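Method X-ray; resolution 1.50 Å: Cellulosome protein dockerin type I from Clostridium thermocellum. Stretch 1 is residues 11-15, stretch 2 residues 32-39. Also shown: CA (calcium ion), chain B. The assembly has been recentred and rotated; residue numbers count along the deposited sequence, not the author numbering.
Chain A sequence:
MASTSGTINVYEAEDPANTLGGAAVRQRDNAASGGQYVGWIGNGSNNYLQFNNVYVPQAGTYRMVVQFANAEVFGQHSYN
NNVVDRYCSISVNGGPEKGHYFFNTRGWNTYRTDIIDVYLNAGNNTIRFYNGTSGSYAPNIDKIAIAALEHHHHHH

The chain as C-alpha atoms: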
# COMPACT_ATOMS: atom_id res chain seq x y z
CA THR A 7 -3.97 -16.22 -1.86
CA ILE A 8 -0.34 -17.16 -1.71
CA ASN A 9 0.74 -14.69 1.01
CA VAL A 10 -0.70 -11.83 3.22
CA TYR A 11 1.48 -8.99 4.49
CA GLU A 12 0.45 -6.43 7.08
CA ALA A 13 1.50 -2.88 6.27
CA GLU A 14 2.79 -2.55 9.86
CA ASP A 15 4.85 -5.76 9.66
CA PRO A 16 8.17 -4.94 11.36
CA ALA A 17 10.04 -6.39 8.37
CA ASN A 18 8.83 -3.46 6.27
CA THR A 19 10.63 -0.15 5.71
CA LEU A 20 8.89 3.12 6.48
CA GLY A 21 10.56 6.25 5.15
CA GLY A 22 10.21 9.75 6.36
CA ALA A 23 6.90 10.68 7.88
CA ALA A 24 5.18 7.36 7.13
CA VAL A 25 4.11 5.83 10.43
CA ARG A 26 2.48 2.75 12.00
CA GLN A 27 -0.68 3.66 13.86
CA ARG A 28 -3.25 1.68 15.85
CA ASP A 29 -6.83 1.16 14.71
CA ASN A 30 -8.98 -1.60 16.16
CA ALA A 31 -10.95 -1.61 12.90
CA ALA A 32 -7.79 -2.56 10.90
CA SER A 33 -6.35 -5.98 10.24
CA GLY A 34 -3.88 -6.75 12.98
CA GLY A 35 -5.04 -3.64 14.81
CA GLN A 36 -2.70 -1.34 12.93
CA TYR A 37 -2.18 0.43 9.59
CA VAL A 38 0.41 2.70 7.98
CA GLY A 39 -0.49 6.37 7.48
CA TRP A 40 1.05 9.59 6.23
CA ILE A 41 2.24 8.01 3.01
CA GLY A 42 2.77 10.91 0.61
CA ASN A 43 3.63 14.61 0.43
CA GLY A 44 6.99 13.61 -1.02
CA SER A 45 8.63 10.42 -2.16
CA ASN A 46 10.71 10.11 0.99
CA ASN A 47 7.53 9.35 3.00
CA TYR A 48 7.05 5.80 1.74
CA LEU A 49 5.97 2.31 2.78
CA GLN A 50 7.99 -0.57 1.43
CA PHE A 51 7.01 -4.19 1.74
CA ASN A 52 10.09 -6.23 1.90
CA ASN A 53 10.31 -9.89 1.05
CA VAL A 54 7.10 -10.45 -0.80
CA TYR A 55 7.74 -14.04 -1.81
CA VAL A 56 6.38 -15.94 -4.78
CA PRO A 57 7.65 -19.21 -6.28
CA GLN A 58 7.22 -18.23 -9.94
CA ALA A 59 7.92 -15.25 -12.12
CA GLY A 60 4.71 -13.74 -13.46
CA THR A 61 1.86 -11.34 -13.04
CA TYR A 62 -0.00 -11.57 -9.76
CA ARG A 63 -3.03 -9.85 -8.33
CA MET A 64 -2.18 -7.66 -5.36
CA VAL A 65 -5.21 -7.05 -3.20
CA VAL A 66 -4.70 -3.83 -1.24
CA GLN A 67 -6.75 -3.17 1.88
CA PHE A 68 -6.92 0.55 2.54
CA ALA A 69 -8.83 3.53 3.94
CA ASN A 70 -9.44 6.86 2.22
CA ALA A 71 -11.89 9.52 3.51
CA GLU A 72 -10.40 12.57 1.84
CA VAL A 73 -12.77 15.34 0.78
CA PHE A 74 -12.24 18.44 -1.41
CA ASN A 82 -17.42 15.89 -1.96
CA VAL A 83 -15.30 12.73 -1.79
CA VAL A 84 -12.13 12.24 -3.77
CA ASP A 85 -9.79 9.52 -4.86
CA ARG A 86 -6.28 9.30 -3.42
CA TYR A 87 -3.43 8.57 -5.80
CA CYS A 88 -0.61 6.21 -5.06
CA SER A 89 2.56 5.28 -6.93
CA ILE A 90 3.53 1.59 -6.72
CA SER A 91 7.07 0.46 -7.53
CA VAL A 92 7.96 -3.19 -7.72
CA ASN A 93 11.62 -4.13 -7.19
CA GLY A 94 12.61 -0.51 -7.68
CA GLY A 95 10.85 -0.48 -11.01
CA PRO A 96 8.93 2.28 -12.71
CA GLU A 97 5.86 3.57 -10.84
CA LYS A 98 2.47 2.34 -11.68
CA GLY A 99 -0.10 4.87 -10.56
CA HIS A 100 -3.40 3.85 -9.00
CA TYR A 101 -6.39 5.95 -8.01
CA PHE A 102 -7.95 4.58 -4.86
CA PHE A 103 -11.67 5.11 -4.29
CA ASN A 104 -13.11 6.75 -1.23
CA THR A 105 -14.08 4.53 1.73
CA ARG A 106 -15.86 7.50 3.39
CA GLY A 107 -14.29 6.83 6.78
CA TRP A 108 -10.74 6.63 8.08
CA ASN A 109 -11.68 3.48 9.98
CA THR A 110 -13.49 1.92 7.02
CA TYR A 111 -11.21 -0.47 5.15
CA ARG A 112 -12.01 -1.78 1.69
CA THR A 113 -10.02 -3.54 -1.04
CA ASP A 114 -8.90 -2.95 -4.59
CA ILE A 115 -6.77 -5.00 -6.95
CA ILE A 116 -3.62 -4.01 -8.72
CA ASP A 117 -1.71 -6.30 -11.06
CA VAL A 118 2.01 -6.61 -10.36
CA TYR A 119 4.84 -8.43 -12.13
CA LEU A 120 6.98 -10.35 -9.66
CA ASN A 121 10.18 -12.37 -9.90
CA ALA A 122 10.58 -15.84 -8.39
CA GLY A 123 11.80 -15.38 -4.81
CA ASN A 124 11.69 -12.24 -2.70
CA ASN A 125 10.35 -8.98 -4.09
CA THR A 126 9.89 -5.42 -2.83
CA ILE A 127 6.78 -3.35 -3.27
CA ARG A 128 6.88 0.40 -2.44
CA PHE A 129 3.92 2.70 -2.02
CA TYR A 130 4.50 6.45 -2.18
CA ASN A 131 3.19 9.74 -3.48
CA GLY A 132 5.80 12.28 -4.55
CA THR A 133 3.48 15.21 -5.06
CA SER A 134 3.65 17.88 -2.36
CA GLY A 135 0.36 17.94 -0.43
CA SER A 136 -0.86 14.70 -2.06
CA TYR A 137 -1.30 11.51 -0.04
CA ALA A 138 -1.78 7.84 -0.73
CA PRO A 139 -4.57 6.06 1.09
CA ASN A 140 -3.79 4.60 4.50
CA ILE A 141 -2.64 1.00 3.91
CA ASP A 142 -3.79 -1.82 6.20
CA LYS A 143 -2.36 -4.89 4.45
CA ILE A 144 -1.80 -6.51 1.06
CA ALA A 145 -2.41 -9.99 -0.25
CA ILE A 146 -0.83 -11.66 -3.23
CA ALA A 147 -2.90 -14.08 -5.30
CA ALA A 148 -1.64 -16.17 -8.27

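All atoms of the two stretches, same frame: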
# COMPACT_ATOMS: atom_id res chain seq x y z
N TYR A 11 0.49 -9.83 3.82
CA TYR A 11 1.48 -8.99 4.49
C TYR A 11 0.81 -7.74 5.08
O TYR A 11 0.23 -6.92 4.37
CB TYR A 11 2.58 -8.55 3.52
CG TYR A 11 3.21 -9.71 2.78
CD1 TYR A 11 4.30 -10.37 3.31
CD2 TYR A 11 2.66 -10.19 1.60
CE1 TYR A 11 4.88 -11.46 2.64
CE2 TYR A 11 3.23 -11.30 0.94
CZ TYR A 11 4.34 -11.90 1.46
OH TYR A 11 4.88 -13.00 0.81
N GLU A 12 0.95 -7.62 6.39
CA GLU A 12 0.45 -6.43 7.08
C GLU A 12 1.33 -5.24 6.74
O GLU A 12 2.56 -5.36 6.70
CB GLU A 12 0.42 -6.64 8.58
CG GLU A 12 -0.59 -7.67 9.01
CD GLU A 12 -2.08 -7.26 8.89
OE1 GLU A 12 -2.38 -6.08 8.61
OE2 GLU A 12 -2.94 -8.18 9.09
N ALA A 13 0.72 -4.08 6.55
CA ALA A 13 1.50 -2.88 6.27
C ALA A 13 2.50 -2.58 7.42
O ALA A 13 3.63 -2.15 7.22
CB ALA A 13 0.56 -1.71 6.06
N GLU A 14 2.04 -2.81 8.64
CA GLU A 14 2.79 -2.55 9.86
C GLU A 14 3.81 -3.63 10.23
O GLU A 14 4.49 -3.54 11.24
CB GLU A 14 1.85 -2.37 11.05
CG GLU A 14 1.03 -3.64 11.41
CD GLU A 14 -0.31 -3.80 10.69
OE1 GLU A 14 -0.51 -3.18 9.60
OE2 GLU A 14 -1.18 -4.53 11.19
N ASP A 15 3.88 -4.67 9.41
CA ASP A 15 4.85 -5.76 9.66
C ASP A 15 6.22 -5.15 9.95
O ASP A 15 6.68 -4.28 9.21
CB ASP A 15 4.93 -6.65 8.41
CG ASP A 15 5.77 -7.90 8.58
OD1 ASP A 15 6.78 -7.89 9.28
OD2 ASP A 15 5.44 -8.89 7.93
N ALA A 32 -8.75 -2.05 11.90
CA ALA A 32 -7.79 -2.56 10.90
C ALA A 32 -7.34 -3.97 11.17
O ALA A 32 -7.28 -4.42 12.32
CB ALA A 32 -6.56 -1.60 10.83
N SER A 33 -6.99 -4.68 10.11
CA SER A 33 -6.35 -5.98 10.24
C SER A 33 -5.09 -5.89 11.08
O SER A 33 -4.23 -5.03 10.87
CB SER A 33 -6.06 -6.58 8.87
OG SER A 33 -5.53 -7.88 8.94
N GLY A 34 -5.02 -6.74 12.09
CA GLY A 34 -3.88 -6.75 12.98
C GLY A 34 -3.85 -5.62 14.00
O GLY A 34 -2.92 -5.50 14.82
N GLY A 35 -4.88 -4.79 13.94
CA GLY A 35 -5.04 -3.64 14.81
C GLY A 35 -4.16 -2.45 14.52
O GLY A 35 -4.09 -1.49 15.28
N GLN A 36 -3.55 -2.47 13.35
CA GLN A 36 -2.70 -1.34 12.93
C GLN A 36 -2.78 -1.15 11.42
O GLN A 36 -3.14 -2.07 10.66
CB GLN A 36 -1.21 -1.59 13.28
CG GLN A 36 -0.86 -1.67 14.75
CD GLN A 36 0.66 -1.88 14.89
OE1 GLN A 36 1.42 -0.95 14.76
NE2 GLN A 36 1.08 -3.10 15.12
N TYR A 37 -2.31 0.02 11.01
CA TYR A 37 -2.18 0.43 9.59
C TYR A 37 -0.99 1.35 9.47
O TYR A 37 -0.37 1.72 10.48
CB TYR A 37 -3.44 1.07 9.04
CG TYR A 37 -3.69 2.41 9.66
CD1 TYR A 37 -3.25 3.57 9.05
CD2 TYR A 37 -4.34 2.51 10.88
CE1 TYR A 37 -3.41 4.79 9.64
CE2 TYR A 37 -4.52 3.77 11.48
CZ TYR A 37 -4.07 4.89 10.85
OH TYR A 37 -4.23 6.13 11.42
N VAL A 38 -0.64 1.70 8.23
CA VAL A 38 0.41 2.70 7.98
C VAL A 38 -0.22 3.92 7.34
O VAL A 38 -0.94 3.81 6.37
CB VAL A 38 1.59 2.12 7.17
CG1 VAL A 38 2.56 3.23 6.79
CG2 VAL A 38 2.28 1.09 7.97
N GLY A 39 0.03 5.08 7.94
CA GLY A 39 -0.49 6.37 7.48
C GLY A 39 0.63 7.30 7.07
O GLY A 39 1.81 7.00 7.23
CA CA B . -2.84 -3.96 9.34
O HOH W 1 4.08 -3.56 14.10

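A calcium ion joins the two stretches, and Glu14, Glu12 and Val38 cover the most surface in the contact. Glu14 contributes the largest share. Its CB points toward stretch 2, and its side chain (chi1 p, chi2 m) brings the carboxylate to the metal edge-on, so that OE1 and OE2 of Glu14 each lie 2.5 Å from the calcium CA in bidentate fashion. From stretch 2 the backbone carbonyls Ser33 O and Gln36 O each bind calcium CA at 2.3 Å; two further ligands come from elsewhere in the structure. Glu14 OE1 therefore sits 3.0 Å from Gln36 O, and Glu14 OE2 3.1 Å from Ser33 O. These are not hydrogen bonds: the oxygens are drawn together by the cation they share. Beside the ion, Glu14 CD lies 3.5 Å from Gln36 CB. Water 1 bridges the same two residues, donating to Glu14 O (2.9 Å) and accepting from Gln36 NE2 (3.2 Å).

Glu12 divides its carboxylate between two tasks. Its OE1 binds calcium CA at 2.3 Å, while Glu12 OE2 accepts a short hydrogen bond of 2.6 Å from Ser33 OG. Ser33 thus meets the site twice, through its carbonyl at the ion and its hydroxyl at the carboxylate. Both glutamates lie in a type I turn from Glu12 to Asp15, in which Asp15 N donates to Glu12 O at 3.1 Å. Gly34, which touches both glutamates, has positive phi, and a CB there would lie 2.8 Å from Glu14 OE2, a clash.

Val38 supplies the apolar part of the contact. Its CG2 lies 3.8 Å from Ala13 CB and 3.6 Å from Ala13 O, packing against the turn between the two calcium-binding glutamates.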